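Long-range contact in putative hydrolase (PDB 4HBS), which is of unknown function but probably acts as a glycoside hydrolase-like enzyme built on a five-bladed beta-propeller: residues A[218-230]-A[237-249]. Residues are numbered along the deposited sequence; the frame is centred on the assembly and turned at random.
Sequences NDHTLGYGDTMWE and YLYTTSNYKVAVA
The ring of Y224 packs against T240, A247 and A249, on one face of a blade of the five-bladed beta-propeller. Methyl CG2 of T240 makes a CH-pi contact with one face of the ring, 3.8 Å from its centroid. CB of A249 reaches CD1 of Y224 at 3.5 Å, and CB of A247 meets the phenol end. With chi1 at -72°, CG of Y224 stands beside its own backbone N and the ring is laid against strand 245-249. A serine here would probably leave the T240 methyl and both alanines without their aromatic cover. On the same face CG of M228 touches CD2 of L238 at 3.7 Å, and L238 continues onto W260. The other face carries T227, W229, Y237 and Y239, and packs toward strand 298-303. There CB of W229 meets the ring edge of Y239, whose OH bonds to P328 O. Strand 227-230 is an edge strand of its blade and pairs antiparallel with 237-242. Before it, a type II turn, G223 to D226, brings G225 N to Y239 O. D226 forms a salt bridge with R188. W229 and Y237 exchange two backbone bonds, and Y237 N reaches W229 O at 2.7 Å, nearly straight at 168°.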
loop_
_atom_site.group_PDB
_atom_site.type_symbol
_atom_site.label_atom_id
_atom_site.label_comp_id
_atom_site.label_asym_id
_atom_site.label_seq_id
_atom_site.Cartn_x
_atom_site.Cartn_y
_atom_site.Cartn_z
ATOM N N ASN A 218 -7.466 18.433 3.627
ATOM C CA ASN A 218 -7.634 18.189 5.076
ATOM C C ASN A 218 -6.468 18.747 5.834
ATOM O O ASN A 218 -5.396 18.954 5.261
ATOM C CB ASN A 218 -7.670 16.680 5.448
ATOM C CG ASN A 218 -8.680 15.804 4.793
ATOM O OD1 ASN A 218 -9.738 16.248 4.336
ATOM N ND2 ASN A 218 -8.457 14.498 4.930
ATOM N N ASP A 219 -6.641 18.899 7.145
ATOM C CA ASP A 219 -5.562 19.183 8.090
ATOM C C ASP A 219 -5.735 18.149 9.227
ATOM O O ASP A 219 -5.330 18.370 10.357
ATOM C CB ASP A 219 -5.571 20.649 8.563
ATOM C CG ASP A 219 -6.752 21.077 9.404
ATOM O OD1 ASP A 219 -7.796 20.374 9.374
ATOM O OD2 ASP A 219 -6.650 22.132 10.068
ATOM N N HIS A 220 -6.284 16.977 8.858
ATOM C CA HIS A 220 -6.659 15.904 9.750
ATOM C C HIS A 220 -5.458 15.128 10.225
ATOM O O HIS A 220 -4.571 14.784 9.441
ATOM C CB HIS A 220 -7.642 14.921 9.054
ATOM C CG HIS A 220 -8.963 15.504 8.642
ATOM N ND1 HIS A 220 -9.337 16.800 8.980
ATOM C CD2 HIS A 220 -9.960 14.947 7.917
ATOM C CE1 HIS A 220 -10.529 16.987 8.438
ATOM N NE2 HIS A 220 -10.939 15.902 7.783
ATOM N N THR A 221 -5.512 14.754 11.495
ATOM C CA THR A 221 -4.502 13.964 12.195
ATOM C C THR A 221 -4.671 12.478 11.794
ATOM O O THR A 221 -3.676 11.783 11.595
ATOM C CB THR A 221 -4.656 14.249 13.714
ATOM O OG1 THR A 221 -3.824 15.362 14.005
ATOM C CG2 THR A 221 -4.321 13.055 14.614
ATOM N N LEU A 222 -5.933 12.013 11.680
ATOM C CA LEU A 222 -6.267 10.644 11.298
ATOM C C LEU A 222 -6.192 10.522 9.768
ATOM O O LEU A 222 -6.551 11.459 9.050
ATOM C CB LEU A 222 -7.679 10.278 11.807
ATOM C CG LEU A 222 -7.929 10.436 13.323
ATOM C CD1 LEU A 222 -9.408 10.588 13.618
ATOM C CD2 LEU A 222 -7.362 9.262 14.100
ATOM N N GLY A 223 -5.715 9.383 9.285
ATOM C CA GLY A 223 -5.545 9.148 7.860
ATOM C C GLY A 223 -6.715 8.487 7.175
ATOM O O GLY A 223 -6.519 7.457 6.532
ATOM N N TYR A 224 -7.952 9.048 7.298
ATOM C CA TYR A 224 -9.130 8.474 6.624
ATOM C C TYR A 224 -8.872 8.452 5.137
ATOM O O TYR A 224 -8.545 9.496 4.568
ATOM C CB TYR A 224 -10.407 9.261 6.918
ATOM C CG TYR A 224 -10.936 9.082 8.320
ATOM C CD1 TYR A 224 -11.599 7.919 8.691
ATOM C CD2 TYR A 224 -10.860 10.116 9.254
ATOM C CE1 TYR A 224 -12.150 7.773 9.965
ATOM C CE2 TYR A 224 -11.398 9.978 10.532
ATOM C CZ TYR A 224 -12.032 8.798 10.890
ATOM O OH TYR A 224 -12.595 8.644 12.135
ATOM N N GLY A 225 -8.930 7.265 4.542
ATOM C CA GLY A 225 -8.685 7.076 3.119
ATOM C C GLY A 225 -7.353 6.440 2.763
ATOM O O GLY A 225 -7.084 6.239 1.571
ATOM N N ASP A 226 -6.500 6.091 3.778
ATOM C CA ASP A 226 -5.222 5.397 3.517
ATOM C C ASP A 226 -5.514 4.103 2.731
ATOM O O ASP A 226 -4.721 3.706 1.875
ATOM C CB ASP A 226 -4.473 5.098 4.817
ATOM C CG ASP A 226 -3.816 6.296 5.482
ATOM O OD1 ASP A 226 -3.495 7.274 4.771
ATOM O OD2 ASP A 226 -3.611 6.250 6.716
ATOM N N THR A 227 -6.664 3.462 3.047
ATOM C CA THR A 227 -7.263 2.354 2.314
ATOM C C THR A 227 -8.697 2.809 2.019
ATOM O O THR A 227 -9.213 3.713 2.693
ATOM C CB THR A 227 -7.179 1.022 3.055
ATOM O OG1 THR A 227 -8.103 1.027 4.142
ATOM C CG2 THR A 227 -5.776 0.710 3.522
HETATM N N MSE A 228 -9.320 2.204 1.011
HETATM C CA MSE A 228 -10.661 2.559 0.575
HETATM C C MSE A 228 -11.469 1.370 0.139
HETATM O O MSE A 228 -10.924 0.292 -0.097
HETATM C CB MSE A 228 -10.547 3.497 -0.616
HETATM C CG MSE A 228 -10.645 4.930 -0.257
HETATM SE SE MSE A 228 -10.037 6.128 -1.656
HETATM C CE MSE A 228 -10.346 5.186 -3.083
ATOM N N TRP A 229 -12.775 1.587 -0.021
ATOM C CA TRP A 229 -13.685 0.593 -0.568
ATOM C C TRP A 229 -14.840 1.302 -1.290
ATOM O O TRP A 229 -15.671 1.927 -0.636
ATOM C CB TRP A 229 -14.214 -0.371 0.505
ATOM C CG TRP A 229 -15.317 -1.227 -0.025
ATOM C CD1 TRP A 229 -16.648 -1.093 0.236
ATOM C CD2 TRP A 229 -15.219 -2.132 -1.132
ATOM N NE1 TRP A 229 -17.377 -1.915 -0.589
ATOM C CE2 TRP A 229 -16.521 -2.590 -1.414
ATOM C CE3 TRP A 229 -14.148 -2.640 -1.883
ATOM C CZ2 TRP A 229 -16.777 -3.553 -2.387
ATOM C CZ3 TRP A 229 -14.406 -3.597 -2.847
ATOM C CH2 TRP A 229 -15.712 -4.013 -3.118
ATOM N N GLU A 230 -14.889 1.211 -2.628
ATOM C CA GLU A 230 -15.969 1.802 -3.416
ATOM C C GLU A 230 -17.123 0.791 -3.397
ATOM O O GLU A 230 -17.009 -0.268 -4.012
ATOM C CB GLU A 230 -15.475 2.134 -4.841
ATOM C CG GLU A 230 -16.459 2.947 -5.674
ATOM C CD GLU A 230 -15.833 3.848 -6.724
ATOM O OE1 GLU A 230 -14.777 3.470 -7.285
ATOM O OE2 GLU A 230 -16.391 4.941 -6.979
ATOM N N TYR A 237 -15.905 4.157 0.949
ATOM C CA TYR A 237 -15.578 4.024 2.365
ATOM C C TYR A 237 -14.096 4.289 2.527
ATOM O O TYR A 237 -13.310 3.853 1.694
ATOM C CB TYR A 237 -16.013 2.663 2.909
ATOM C CG TYR A 237 -17.517 2.627 3.064
ATOM C CD1 TYR A 237 -18.340 2.373 1.972
ATOM C CD2 TYR A 237 -18.124 3.041 4.245
ATOM C CE1 TYR A 237 -19.726 2.470 2.067
ATOM C CE2 TYR A 237 -19.508 3.132 4.356
ATOM C CZ TYR A 237 -20.307 2.860 3.259
ATOM O OH TYR A 237 -21.673 2.909 3.382
ATOM N N LEU A 238 -13.742 5.111 3.531
ATOM C CA LEU A 238 -12.387 5.577 3.832
ATOM C C LEU A 238 -12.009 5.097 5.228
ATOM O O LEU A 238 -12.704 5.451 6.177
ATOM C CB LEU A 238 -12.369 7.118 3.774
ATOM C CG LEU A 238 -13.130 7.771 2.629
ATOM C CD1 LEU A 238 -13.577 9.146 3.021
ATOM C CD2 LEU A 238 -12.298 7.800 1.391
ATOM N N TYR A 239 -10.964 4.269 5.364
ATOM C CA TYR A 239 -10.573 3.722 6.666
ATOM C C TYR A 239 -9.286 4.324 7.182
ATOM O O TYR A 239 -8.497 4.893 6.422
ATOM C CB TYR A 239 -10.378 2.190 6.593
ATOM C CG TYR A 239 -11.560 1.468 6.023
ATOM C CD1 TYR A 239 -11.745 1.374 4.647
ATOM C CD2 TYR A 239 -12.548 0.951 6.849
ATOM C CE1 TYR A 239 -12.885 0.784 4.109
ATOM C CE2 TYR A 239 -13.688 0.350 6.323
ATOM C CZ TYR A 239 -13.854 0.265 4.947
ATOM O OH TYR A 239 -14.974 -0.304 4.393
ATOM N N THR A 240 -9.050 4.132 8.482
ATOM C CA THR A 240 -7.824 4.550 9.156
ATOM C C THR A 240 -7.707 3.806 10.453
ATOM O O THR A 240 -8.678 3.179 10.889
ATOM C CB THR A 240 -7.781 6.086 9.394
ATOM O OG1 THR A 240 -6.416 6.486 9.640
ATOM C CG2 THR A 240 -8.724 6.555 10.529
ATOM N N THR A 241 -6.520 3.866 11.064
ATOM C CA THR A 241 -6.277 3.312 12.379
ATOM C C THR A 241 -5.601 4.350 13.227
ATOM O O THR A 241 -4.948 5.257 12.712
ATOM C CB THR A 241 -5.455 2.010 12.351
ATOM O OG1 THR A 241 -4.282 2.178 11.556
ATOM C CG2 THR A 241 -6.263 0.824 11.872
ATOM N N SER A 242 -5.817 4.240 14.533
ATOM C CA SER A 242 -5.211 5.072 15.569
ATOM C C SER A 242 -5.009 4.154 16.773
ATOM O O SER A 242 -6.000 3.665 17.303
ATOM C CB SER A 242 -6.108 6.266 15.895
ATOM O OG SER A 242 -5.434 7.219 16.704
ATOM N N ASN A 243 -3.749 3.829 17.134
ATOM C CA ASN A 243 -3.442 2.878 18.225
ATOM C C ASN A 243 -4.135 1.523 17.969
ATOM O O ASN A 243 -4.797 0.962 18.849
ATOM C CB ASN A 243 -3.800 3.440 19.606
ATOM C CG ASN A 243 -2.780 4.406 20.102
ATOM O OD1 ASN A 243 -1.940 4.062 20.942
ATOM N ND2 ASN A 243 -2.807 5.626 19.577
ATOM N N TYR A 244 -3.993 1.036 16.719
ATOM C CA TYR A 244 -4.513 -0.234 16.221
ATOM C C TYR A 244 -6.057 -0.390 16.344
ATOM O O TYR A 244 -6.554 -1.516 16.331
ATOM C CB TYR A 244 -3.788 -1.396 16.897
ATOM C CG TYR A 244 -2.289 -1.318 16.737
ATOM C CD1 TYR A 244 -1.674 -1.704 15.553
ATOM C CD2 TYR A 244 -1.486 -0.800 17.750
ATOM C CE1 TYR A 244 -0.291 -1.603 15.385
ATOM C CE2 TYR A 244 -0.103 -0.702 17.599
ATOM C CZ TYR A 244 0.489 -1.068 16.399
ATOM O OH TYR A 244 1.863 -1.007 16.243
ATOM N N LYS A 245 -6.806 0.735 16.378
ATOM C CA LYS A 245 -8.276 0.744 16.402
ATOM C C LYS A 245 -8.692 1.227 15.048
ATOM O O LYS A 245 -8.162 2.242 14.613
ATOM C CB LYS A 245 -8.812 1.635 17.525
ATOM C CG LYS A 245 -8.759 0.934 18.872
ATOM C CD LYS A 245 -8.520 1.868 20.044
ATOM C CE LYS A 245 -7.910 1.147 21.221
ATOM N NZ LYS A 245 -6.423 1.039 21.107
ATOM N N VAL A 246 -9.583 0.487 14.343
ATOM C CA VAL A 246 -9.990 0.811 12.966
ATOM C C VAL A 246 -11.233 1.669 12.953
ATOM O O VAL A 246 -12.284 1.197 13.370
ATOM C CB VAL A 246 -10.232 -0.466 12.127
ATOM C CG1 VAL A 246 -10.583 -0.116 10.684
ATOM C CG2 VAL A 246 -9.035 -1.403 12.179
ATOM N N ALA A 247 -11.132 2.910 12.442
ATOM C CA ALA A 247 -12.268 3.834 12.305
ATOM C C ALA A 247 -12.600 3.992 10.818
ATOM O O ALA A 247 -11.739 3.761 9.977
ATOM C CB ALA A 247 -11.923 5.176 12.927
ATOM N N VAL A 248 -13.829 4.380 10.498
ATOM C CA VAL A 248 -14.267 4.524 9.105
ATOM C C VAL A 248 -15.034 5.855 8.862
ATOM O O VAL A 248 -15.741 6.361 9.743
ATOM C CB VAL A 248 -15.131 3.299 8.682
ATOM C CG1 VAL A 248 -16.421 3.211 9.496
ATOM C CG2 VAL A 248 -15.438 3.310 7.183
ATOM N N ALA A 249 -14.861 6.394 7.645
ATOM C CA ALA A 249 -15.552 7.574 7.125
ATOM C C ALA A 249 -16.032 7.234 5.727
ATOM O O ALA A 249 -15.658 6.174 5.222
ATOM C CB ALA A 249 -14.620 8.772 7.092
#